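Local coordinates for N-acetyltransferase family protein (Bacillus anthracis, PDB 3LNB) that transfers an acetyl group from acetyl-coenzyme A to arylamines, and inactivates the antibiotic sulfamethoxazole, at residues V151-F156 against I217-T222. The protein carries 1 engineered substitution. Residues are numbered along the deposited sequence; the frame is centred on the assembly and turned at random.
Sequences VIDAGF and IGYAFT. With COA (coenzyme A), chain B.
V151 and F221 lie 10.4 Å apart between their CA atoms and F156 and G218 8.9 Å, so 151-156 and 217-222 meet mainly through side chains. Both strands concerned, 148-152 and 216-225, belong to the large antiparallel sheet of the arylamine N-acetyltransferase fold, in which 131-145 and 116-126 run between them; a classic beta bulge at G218 and Y219, both facing L193, lies within the second. Y219 reaches across with its ring edge toward the face of F156, an edge-to-face pair with centroids 5.2 Å apart and planes at 71°. Y219 CD1 sits over the face of the F156 ring toward its rim, 3.7 Å from F156 CE1. At its far end the phenol meets D153 in what is at most a weak and somewhat doubtful hydrogen bond, Y219 OH to D153 OD2 at 2.9 Å, with carboxylate and ring planes 65° apart. H138 NE2 also bonds to OD2, and Y219 packs edge-to-face with H138, an arrangement of D153 and H138 with C99 consistent with the Cys-His-Asp triad known in this family. Holding the other oxygen, G155 N closes an Asx turn on D153 OD1 (2.8 Å), which N103 ND2 also grips. V151 straddles the two aromatic residues: CG1, anti to the backbone N (chi1 161°), touches Y219 OH, while CG2 lies 3.7 Å from F221 CZ. Past the turn, coenzyme A borders F156, its pantetheine carbonyl O5P at the ring edge, 3.6 Å from CE2.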
loop_
_atom_site.group_PDB
_atom_site.type_symbol
_atom_site.label_atom_id
_atom_site.label_comp_id
_atom_site.label_asym_id
_atom_site.label_seq_id
_atom_site.Cartn_x
_atom_site.Cartn_y
_atom_site.Cartn_z
ATOM N N VAL A 151 -9.416 9.410 -1.834
ATOM C CA VAL A 151 -8.917 8.047 -1.744
ATOM C C VAL A 151 -7.580 8.180 -1.023
ATOM O O VAL A 151 -6.761 9.036 -1.364
ATOM C CB VAL A 151 -8.674 7.407 -3.138
ATOM C CG1 VAL A 151 -7.723 6.202 -3.006
ATOM C CG2 VAL A 151 -10.004 6.957 -3.739
ATOM N N ILE A 152 -7.380 7.355 -0.004
ATOM C CA ILE A 152 -6.132 7.350 0.751
ATOM C C ILE A 152 -5.575 5.961 0.490
ATOM O O ILE A 152 -6.172 4.965 0.899
ATOM C CB ILE A 152 -6.371 7.517 2.271
ATOM C CG1 ILE A 152 -7.153 8.803 2.549
ATOM C CG2 ILE A 152 -5.026 7.563 3.004
ATOM C CD1 ILE A 152 -6.441 10.064 2.101
ATOM N N ASP A 153 -4.443 5.887 -0.199
ATOM C CA ASP A 153 -3.871 4.588 -0.517
ATOM C C ASP A 153 -2.362 4.520 -0.326
ATOM O O ASP A 153 -1.605 5.178 -1.030
ATOM C CB ASP A 153 -4.223 4.218 -1.958
ATOM C CG ASP A 153 -3.866 2.779 -2.306
ATOM O OD1 ASP A 153 -3.264 2.077 -1.464
ATOM O OD2 ASP A 153 -4.197 2.357 -3.435
ATOM N N ALA A 154 -1.936 3.712 0.635
ATOM C CA ALA A 154 -0.518 3.539 0.913
ATOM C C ALA A 154 -0.120 2.101 0.619
ATOM O O ALA A 154 0.950 1.655 1.028
ATOM C CB ALA A 154 -0.226 3.869 2.370
ATOM N N GLY A 155 -0.979 1.377 -0.093
ATOM C CA GLY A 155 -0.681 -0.015 -0.389
ATOM C C GLY A 155 -0.470 -0.401 -1.843
ATOM O O GLY A 155 -0.324 -1.584 -2.146
ATOM N N PHE A 156 -0.428 0.576 -2.743
ATOM C CA PHE A 156 -0.255 0.284 -4.166
ATOM C C PHE A 156 1.209 0.100 -4.604
ATOM O O PHE A 156 1.569 0.416 -5.736
ATOM C CB PHE A 156 -0.928 1.380 -5.005
ATOM C CG PHE A 156 -1.375 0.924 -6.376
ATOM C CD1 PHE A 156 -1.892 1.841 -7.290
ATOM C CD2 PHE A 156 -1.279 -0.418 -6.756
ATOM C CE1 PHE A 156 -2.308 1.430 -8.568
ATOM C CE2 PHE A 156 -1.693 -0.838 -8.031
ATOM C CZ PHE A 156 -2.209 0.092 -8.937
ATOM N N ILE A 217 -6.225 2.324 -16.190
ATOM C CA ILE A 217 -6.826 1.935 -14.920
ATOM C C ILE A 217 -5.827 1.256 -13.990
ATOM O O ILE A 217 -5.176 0.285 -14.370
ATOM C CB ILE A 217 -8.000 0.960 -15.129
ATOM C CG1 ILE A 217 -9.152 1.674 -15.834
ATOM C CG2 ILE A 217 -8.448 0.392 -13.784
ATOM C CD1 ILE A 217 -10.277 0.757 -16.220
ATOM N N GLY A 218 -5.704 1.786 -12.778
ATOM C CA GLY A 218 -4.827 1.179 -11.792
ATOM C C GLY A 218 -5.689 0.118 -11.141
ATOM O O GLY A 218 -5.359 -1.071 -11.134
ATOM N N TYR A 219 -6.816 0.558 -10.593
ATOM C CA TYR A 219 -7.766 -0.355 -9.975
ATOM C C TYR A 219 -9.166 0.232 -9.931
ATOM O O TYR A 219 -9.358 1.447 -10.018
ATOM C CB TYR A 219 -7.336 -0.750 -8.555
ATOM C CG TYR A 219 -7.062 0.406 -7.617
ATOM C CD1 TYR A 219 -5.754 0.823 -7.370
ATOM C CD2 TYR A 219 -8.105 1.080 -6.974
ATOM C CE1 TYR A 219 -5.485 1.874 -6.505
ATOM C CE2 TYR A 219 -7.847 2.142 -6.102
ATOM C CZ TYR A 219 -6.536 2.530 -5.873
ATOM O OH TYR A 219 -6.255 3.557 -5.012
ATOM N N ALA A 220 -10.138 -0.664 -9.831
ATOM C CA ALA A 220 -11.535 -0.294 -9.738
ATOM C C ALA A 220 -11.919 -0.524 -8.286
ATOM O O ALA A 220 -11.259 -1.292 -7.586
ATOM C CB ALA A 220 -12.372 -1.181 -10.644
ATOM N N PHE A 221 -12.974 0.145 -7.836
ATOM C CA PHE A 221 -13.460 -0.014 -6.471
ATOM C C PHE A 221 -14.880 0.521 -6.327
ATOM O O PHE A 221 -15.421 1.134 -7.250
ATOM C CB PHE A 221 -12.533 0.682 -5.456
ATOM C CG PHE A 221 -12.472 2.180 -5.592
ATOM C CD1 PHE A 221 -11.668 2.779 -6.560
ATOM C CD2 PHE A 221 -13.221 2.995 -4.746
ATOM C CE1 PHE A 221 -11.611 4.170 -6.682
ATOM C CE2 PHE A 221 -13.170 4.389 -4.862
ATOM C CZ PHE A 221 -12.367 4.975 -5.827
ATOM N N THR A 222 -15.482 0.250 -5.172
ATOM C CA THR A 222 -16.835 0.707 -4.861
ATOM C C THR A 222 -16.756 1.413 -3.511
ATOM O O THR A 222 -15.693 1.453 -2.889
ATOM C CB THR A 222 -17.832 -0.467 -4.734
ATOM O OG1 THR A 222 -17.549 -1.207 -3.542
ATOM C CG2 THR A 222 -17.727 -1.394 -5.934
HETATM N N1A COA B . 3.736 -10.196 -6.681
HETATM C C2A COA B . 4.929 -10.763 -6.673
HETATM N N3A COA B . 5.895 -10.360 -7.481
HETATM C C4A COA B . 5.687 -9.354 -8.339
HETATM C C5A COA B . 4.445 -8.736 -8.381
HETATM C C6A COA B . 3.454 -9.184 -7.515
HETATM N N6A COA B . 2.253 -8.611 -7.505
HETATM N N7A COA B . 4.507 -7.774 -9.295
HETATM C C8A COA B . 5.735 -7.780 -9.807
HETATM N N9A COA B . 6.460 -8.736 -9.226
HETATM C C1B COA B . 7.904 -8.980 -9.451
HETATM C C2B COA B . 8.250 -9.292 -10.906
HETATM O O2B COA B . 7.975 -10.667 -11.190
HETATM C C3B COA B . 9.757 -9.036 -10.892
HETATM O O3B COA B . 10.469 -10.228 -10.549
HETATM P P3B COA B . 11.922 -10.478 -11.195
HETATM O O7A COA B . 12.774 -9.269 -11.149
HETATM O O8A COA B . 12.567 -11.720 -10.400
HETATM O O9A COA B . 11.639 -10.975 -12.699
HETATM C C4B COA B . 9.930 -7.978 -9.800
HETATM O O4B COA B . 8.626 -7.759 -9.235
HETATM C C5B COA B . 10.435 -6.657 -10.380
HETATM O O5B COA B . 9.485 -6.141 -11.314
HETATM P P1A COA B . 9.875 -4.875 -12.224
HETATM O O1A COA B . 8.523 -4.433 -12.976
HETATM O O2A COA B . 10.965 -5.198 -13.171
HETATM O O3A COA B . 10.297 -3.705 -11.202
HETATM P P2A COA B . 9.252 -2.781 -10.400
HETATM O O4A COA B . 9.007 -1.495 -11.335
HETATM O O5A COA B . 9.802 -2.406 -9.078
HETATM O O6A COA B . 7.844 -3.557 -10.314
HETATM C CBP COA B . 6.395 -3.689 -8.330
HETATM C CCP COA B . 7.491 -4.348 -9.174
HETATM C CDP COA B . 6.952 -2.434 -7.655
HETATM C CEP COA B . 5.927 -4.678 -7.261
HETATM C CAP COA B . 5.208 -3.321 -9.224
HETATM O OAP COA B . 4.735 -4.494 -9.891
HETATM C C9P COA B . 4.057 -2.727 -8.410
HETATM O O9P COA B . 4.131 -1.594 -7.937
HETATM N N8P COA B . 3.001 -3.528 -8.281
HETATM C C7P COA B . 1.781 -3.142 -7.557
HETATM C C6P COA B . 1.276 -4.311 -6.707
HETATM C C5P COA B . -0.177 -4.092 -6.275
HETATM O O5P COA B . -1.093 -4.214 -7.085
HETATM N N4P COA B . -0.365 -3.790 -4.993
HETATM C C3P COA B . -1.708 -3.549 -4.447
HETATM C C2P COA B . -2.437 -4.867 -4.177
HETATM S S1P COA B . -1.745 -5.831 -2.782
#